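Side-chain contacts in CbsA (Xanthomonas oryzae pv. oryzae, PDB 5XYH), which probably hydrolyses cellulose from chain ends as a family 6 glycoside hydrolase, an exoglucanase (cellobiosidase) with which the bacterium degrades plant cell walls: residues G13-D18 / L77-A82; N152-Q157 / R203-P208. One frame throughout, in Å; residues are numbered along the deposited sequence.

Interaction 1. Residues G13-D18 / L77-A82; sequences GYVNPD and LAQKKA
Gln79 leaves its backbone with CG anti to its carbonyl carbon (chi1 -50°) and runs on fully extended, which lays its terminal amide alongside the backbone of Tyr14 and Val15. The result is a bidentate pair of hydrogen bonds between a side-chain amide and the backbone N-H and C=O of one residue, at the periphery of the family 6 α/β-barrel fold, where the loop leaving strand 12-13 is held by a side chain from the last part of helix 69-79. Val15 N donates to Gln79 OE1 at 2.9 Å, almost perfectly straight and in the plane of the carbonyl, on one of its lone pairs. In return Gln79 NE2 donates to Val15 O at 3.0 Å, equally straight, with the acceptor lying in the amide plane. The backbone N-H and C=O of Val15 are thus both met by a single amide, much as a neighbouring strand would meet them, and the pair of bonds fixes the rotation of the amide. Tyr14, its CG anti to the backbone N (chi1 163°), carries its ring beside the same amide; the two planes are 33° apart, and CE1 approaches Gln79 NE2 to 3.6 Å. The phenol OH is hydrogen-bonded with His72 ND1, on the same helix. A water also bridges the segments, donating to Gly13 O at 2.6 Å and to Gln79 OE1 at 3.2 Å.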
loop_
_atom_site.group_PDB
_atom_site.type_symbol
_atom_site.label_atom_id
_atom_site.label_comp_id
_atom_site.label_asym_id
_atom_site.label_seq_id
_atom_site.Cartn_x
_atom_site.Cartn_y
_atom_site.Cartn_z
ATOM N N GLY A 13 10.620 -9.206 11.651
ATOM C CA GLY A 13 9.315 -8.594 11.519
ATOM C C GLY A 13 8.236 -9.435 12.168
ATOM O O GLY A 13 8.331 -10.658 12.250
ATOM N N TYR A 14 7.191 -8.751 12.612
ATOM C CA TYR A 14 6.072 -9.398 13.288
ATOM C C TYR A 14 5.217 -10.167 12.285
ATOM O O TYR A 14 4.778 -9.612 11.274
ATOM C CB TYR A 14 5.256 -8.331 14.027
ATOM C CG TYR A 14 3.863 -8.753 14.442
ATOM C CD1 TYR A 14 3.675 -9.819 15.318
ATOM C CD2 TYR A 14 2.737 -8.086 13.962
ATOM C CE1 TYR A 14 2.402 -10.214 15.702
ATOM C CE2 TYR A 14 1.460 -8.475 14.346
ATOM C CZ TYR A 14 1.303 -9.540 15.219
ATOM O OH TYR A 14 0.042 -9.949 15.615
ATOM N N VAL A 15 5.002 -11.452 12.552
ATOM C CA VAL A 15 4.199 -12.330 11.698
ATOM C C VAL A 15 2.797 -12.423 12.306
ATOM O O VAL A 15 2.616 -12.960 13.403
ATOM C CB VAL A 15 4.841 -13.717 11.546
ATOM C CG1 VAL A 15 3.929 -14.650 10.750
ATOM C CG2 VAL A 15 6.248 -13.626 10.883
ATOM N N ASN A 16 1.812 -11.889 11.598
ATOM C CA ASN A 16 0.458 -11.732 12.128
ATOM C C ASN A 16 -0.266 -13.073 12.151
ATOM O O ASN A 16 -0.495 -13.659 11.087
ATOM C CB ASN A 16 -0.313 -10.719 11.281
ATOM C CG ASN A 16 -1.765 -10.511 11.753
ATOM O OD1 ASN A 16 -2.198 -11.033 12.787
ATOM N ND2 ASN A 16 -2.520 -9.726 10.981
ATOM N N PRO A 17 -0.649 -13.587 13.324
ATOM C CA PRO A 17 -1.332 -14.891 13.364
ATOM C C PRO A 17 -2.689 -14.877 12.690
ATOM O O PRO A 17 -3.192 -15.946 12.320
ATOM C CB PRO A 17 -1.451 -15.192 14.866
ATOM C CG PRO A 17 -1.257 -13.894 15.549
ATOM C CD PRO A 17 -0.367 -13.062 14.673
ATOM N N ASP A 18 -3.296 -13.705 12.499
ATOM C CA ASP A 18 -4.554 -13.677 11.759
ATOM C C ASP A 18 -4.324 -13.954 10.278
ATOM O O ASP A 18 -5.140 -14.620 9.631
ATOM C CB ASP A 18 -5.252 -12.341 11.950
ATOM C CG ASP A 18 -5.681 -12.117 13.378
ATOM O OD1 ASP A 18 -6.017 -13.114 14.061
ATOM O OD2 ASP A 18 -5.679 -10.943 13.808
ATOM N N LEU A 77 5.844 -9.127 20.949
ATOM C CA LEU A 77 6.803 -9.313 22.037
ATOM C C LEU A 77 7.310 -10.748 22.075
ATOM O O LEU A 77 8.519 -10.991 22.195
ATOM C CB LEU A 77 6.151 -8.941 23.374
ATOM C CG LEU A 77 5.931 -7.448 23.633
ATOM C CD1 LEU A 77 5.159 -7.219 24.925
ATOM C CD2 LEU A 77 7.253 -6.709 23.654
ATOM N N ALA A 78 6.395 -11.706 21.918
ATOM C CA ALA A 78 6.697 -13.125 21.974
ATOM C C ALA A 78 7.487 -13.613 20.771
ATOM O O ALA A 78 8.043 -14.717 20.821
ATOM C CB ALA A 78 5.396 -13.917 22.091
ATOM N N GLN A 79 7.548 -12.836 19.689
ATOM C CA GLN A 79 8.356 -13.221 18.547
ATOM C C GLN A 79 9.719 -12.546 18.525
ATOM O O GLN A 79 10.536 -12.882 17.662
ATOM C CB GLN A 79 7.611 -12.915 17.240
ATOM C CG GLN A 79 6.179 -13.440 17.211
ATOM C CD GLN A 79 5.457 -13.112 15.914
ATOM O OE1 GLN A 79 6.060 -12.598 14.953
ATOM N NE2 GLN A 79 4.162 -13.400 15.878
ATOM N N LYS A 80 9.992 -11.624 19.454
ATOM C CA LYS A 80 11.245 -10.877 19.426
ATOM C C LYS A 80 12.420 -11.758 19.843
ATOM O O LYS A 80 12.403 -12.359 20.919
ATOM C CB LYS A 80 11.163 -9.651 20.343
ATOM C CG LYS A 80 12.408 -8.761 20.267
ATOM C CD LYS A 80 12.361 -7.586 21.243
ATOM C CE LYS A 80 13.558 -6.650 21.040
ATOM N NZ LYS A 80 14.898 -7.350 20.973
ATOM N N LYS A 81 13.447 -11.817 18.997
ATOM C CA LYS A 81 14.660 -12.555 19.334
ATOM C C LYS A 81 15.539 -11.723 20.262
ATOM O O LYS A 81 15.509 -10.485 20.240
ATOM C CB LYS A 81 15.432 -12.932 18.065
ATOM C CG LYS A 81 16.790 -13.625 18.271
ATOM C CD LYS A 81 17.381 -14.048 16.928
ATOM C CE LYS A 81 17.797 -15.518 16.905
ATOM N NZ LYS A 81 18.836 -15.803 15.865
ATOM N N ALA A 82 16.325 -12.421 21.086
ATOM C CA ALA A 82 17.211 -11.765 22.047
ATOM C C ALA A 82 18.188 -10.820 21.351
ATOM O O ALA A 82 18.869 -11.205 20.391
ATOM C CB ALA A 82 17.982 -12.817 22.840
HETATM O O HOH W 1 8.966 -12.833 13.540
#

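Interaction 2. Residues N152-Q157 / R203-P208; sequences NLVTNQ and RSNMTP
At the surface of the family 6 catalytic domain, the last turn of helix 150-155 packs against the 3-10 turn 204-205 and the first part of helix 206-218. Val154 and Asn205 form the centre, and their CA atoms, 6.5 Å apart, are the nearest pair between the two backbones. Val154 places CG1 anti to its backbone N (chi1 177°), and this one methyl does most of the touching: it lies 3.7 Å from Asn205 O and 3.9 Å from Asn205 CB. The same CG1 reaches the ring of Pro208, three residues further on, at 4.2 Å from Pro208 CG, while Leu200 from the preceding loop also touches the valine. At the border of the patch Thr155 CG2 stands 4.3 Å from Asn205 ND2. That amide nitrogen is already used, since it donates to Trp199 O and so ties this turn back to the loop before it. Thr155 OG1 likewise turns to its own helix and bonds to Pro151 O. With no hydrogen bond joining the two segments, the contact rests on van der Waals packing of a methyl against a carbonyl, an aliphatic carbon and a proline ring, while Asn205 ND2 and Thr155 OG1 spend their hydrogen bonds within their own parts of the chain.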
loop_
_atom_site.group_PDB
_atom_site.type_symbol
_atom_site.label_atom_id
_atom_site.label_comp_id
_atom_site.label_asym_id
_atom_site.label_seq_id
_atom_site.Cartn_x
_atom_site.Cartn_y
_atom_site.Cartn_z
ATOM N N ASN A 152 -4.676 12.222 -3.866
ATOM C CA ASN A 152 -5.919 12.610 -4.525
ATOM C C ASN A 152 -6.097 14.116 -4.557
ATOM O O ASN A 152 -6.769 14.640 -5.455
ATOM C CB ASN A 152 -7.115 11.962 -3.838
ATOM C CG ASN A 152 -7.060 10.462 -3.881
ATOM O OD1 ASN A 152 -7.073 9.863 -4.962
ATOM N ND2 ASN A 152 -7.002 9.830 -2.699
ATOM N N LEU A 153 -5.520 14.832 -3.590
ATOM C CA LEU A 153 -5.620 16.287 -3.616
ATOM C C LEU A 153 -4.873 16.892 -4.798
ATOM O O LEU A 153 -5.181 18.017 -5.207
ATOM C CB LEU A 153 -5.096 16.891 -2.314
ATOM C CG LEU A 153 -5.650 16.346 -1.000
ATOM C CD1 LEU A 153 -5.170 17.221 0.125
ATOM C CD2 LEU A 153 -7.177 16.312 -1.036
ATOM N N VAL A 154 -3.914 16.172 -5.362
ATOM C CA VAL A 154 -3.144 16.662 -6.493
ATOM C C VAL A 154 -3.729 16.196 -7.819
ATOM O O VAL A 154 -3.831 16.981 -8.763
ATOM C CB VAL A 154 -1.669 16.234 -6.355
ATOM C CG1 VAL A 154 -0.867 16.683 -7.573
ATOM C CG2 VAL A 154 -1.075 16.816 -5.074
ATOM N N THR A 155 -4.138 14.930 -7.914
ATOM C CA THR A 155 -4.505 14.361 -9.207
ATOM C C THR A 155 -6.003 14.298 -9.446
ATOM O O THR A 155 -6.424 14.208 -10.604
ATOM C CB THR A 155 -3.936 12.948 -9.350
ATOM O OG1 THR A 155 -4.437 12.132 -8.287
ATOM C CG2 THR A 155 -2.411 12.973 -9.291
ATOM N N ASN A 156 -6.818 14.351 -8.397
ATOM C CA ASN A 156 -8.243 14.068 -8.521
ATOM C C ASN A 156 -9.096 15.205 -7.979
ATOM O O ASN A 156 -10.193 14.972 -7.454
ATOM C CB ASN A 156 -8.587 12.762 -7.814
ATOM C CG ASN A 156 -8.059 11.561 -8.546
ATOM O OD1 ASN A 156 -8.076 11.521 -9.786
ATOM N ND2 ASN A 156 -7.585 10.569 -7.799
ATOM N N GLN A 157 -8.606 16.444 -8.089
ATOM C CA GLN A 157 -9.356 17.557 -7.526
ATOM C C GLN A 157 -10.684 17.778 -8.232
ATOM O O GLN A 157 -11.584 18.375 -7.641
ATOM C CB GLN A 157 -8.524 18.837 -7.561
ATOM C CG GLN A 157 -7.771 19.091 -6.258
ATOM C CD GLN A 157 -8.347 20.227 -5.415
ATOM O OE1 GLN A 157 -9.393 20.813 -5.744
ATOM N NE2 GLN A 157 -7.662 20.542 -4.315
ATOM N N ARG A 203 4.506 16.227 -15.076
ATOM C CA ARG A 203 4.360 17.617 -15.502
ATOM C C ARG A 203 4.019 18.557 -14.353
ATOM O O ARG A 203 4.803 18.699 -13.410
ATOM C CB ARG A 203 3.307 17.715 -16.602
ATOM C CG ARG A 203 3.687 16.923 -17.844
ATOM C CD ARG A 203 2.789 17.279 -19.005
ATOM N NE ARG A 203 3.083 18.625 -19.473
ATOM C CZ ARG A 203 3.935 18.890 -20.456
ATOM N NH1 ARG A 203 4.558 17.895 -21.084
ATOM N NH2 ARG A 203 4.152 20.152 -20.810
ATOM N N SER A 204 2.860 19.213 -14.419
ATOM C CA SER A 204 2.557 20.245 -13.437
ATOM C C SER A 204 2.065 19.673 -12.114
ATOM O O SER A 204 1.678 20.449 -11.227
ATOM C CB SER A 204 1.525 21.228 -13.993
ATOM O OG SER A 204 0.277 20.599 -14.128
ATOM N N ASN A 205 2.066 18.345 -11.964
ATOM C CA ASN A 205 1.660 17.729 -10.705
ATOM C C ASN A 205 2.809 17.662 -9.707
ATOM O O ASN A 205 2.565 17.617 -8.499
ATOM C CB ASN A 205 1.116 16.315 -10.944
ATOM C CG ASN A 205 -0.212 16.307 -11.677
ATOM O OD1 ASN A 205 -0.990 17.264 -11.597
ATOM N ND2 ASN A 205 -0.491 15.210 -12.388
ATOM N N MET A 206 4.052 17.639 -10.180
ATOM C CA MET A 206 5.168 17.367 -9.277
ATOM C C MET A 206 5.308 18.467 -8.222
ATOM O O MET A 206 5.371 18.185 -7.020
ATOM C CB MET A 206 6.454 17.193 -10.087
ATOM C CG MET A 206 7.725 17.009 -9.251
ATOM S SD MET A 206 7.758 15.430 -8.362
ATOM C CE MET A 206 8.927 14.502 -9.359
ATOM N N THR A 207 5.335 19.734 -8.650
ATOM C CA THR A 207 5.488 20.826 -7.687
ATOM C C THR A 207 4.403 20.844 -6.619
ATOM O O THR A 207 4.754 20.884 -5.423
ATOM C CB THR A 207 5.568 22.166 -8.427
ATOM O OG1 THR A 207 6.842 22.257 -9.084
ATOM C CG2 THR A 207 5.393 23.333 -7.454
ATOM N N PRO A 208 3.101 20.806 -6.942
ATOM C CA PRO A 208 2.114 20.753 -5.848
ATOM C C PRO A 208 2.219 19.484 -5.017
ATOM O O PRO A 208 1.966 19.539 -3.808
ATOM C CB PRO A 208 0.760 20.865 -6.571
ATOM C CG PRO A 208 1.031 20.451 -7.986
ATOM C CD PRO A 208 2.454 20.864 -8.266
#

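Both segments of interaction 1 come before either of interaction 2, and the two contacts flank the middle of the molecule, 39 Å apart between centres and about 24 Å between nearest atoms. The mixed sheet, largely parallel, relates them: interaction 1 sits at strand 12-13, which pairs with strand 86-92, whereas the segments of interaction 2 follow the neighbouring strands 140-145 and 188-193. Interaction 1 joins the loop before helix 17-27 to helix 69-79 by hydrogen bonds between backbone and a side-chain amide; interaction 2 joins helix 150-155 to the region starting helix 206-218 by van der Waals packing round a valine methyl. Both lie on the periphery of one catalytic domain, without touching each other.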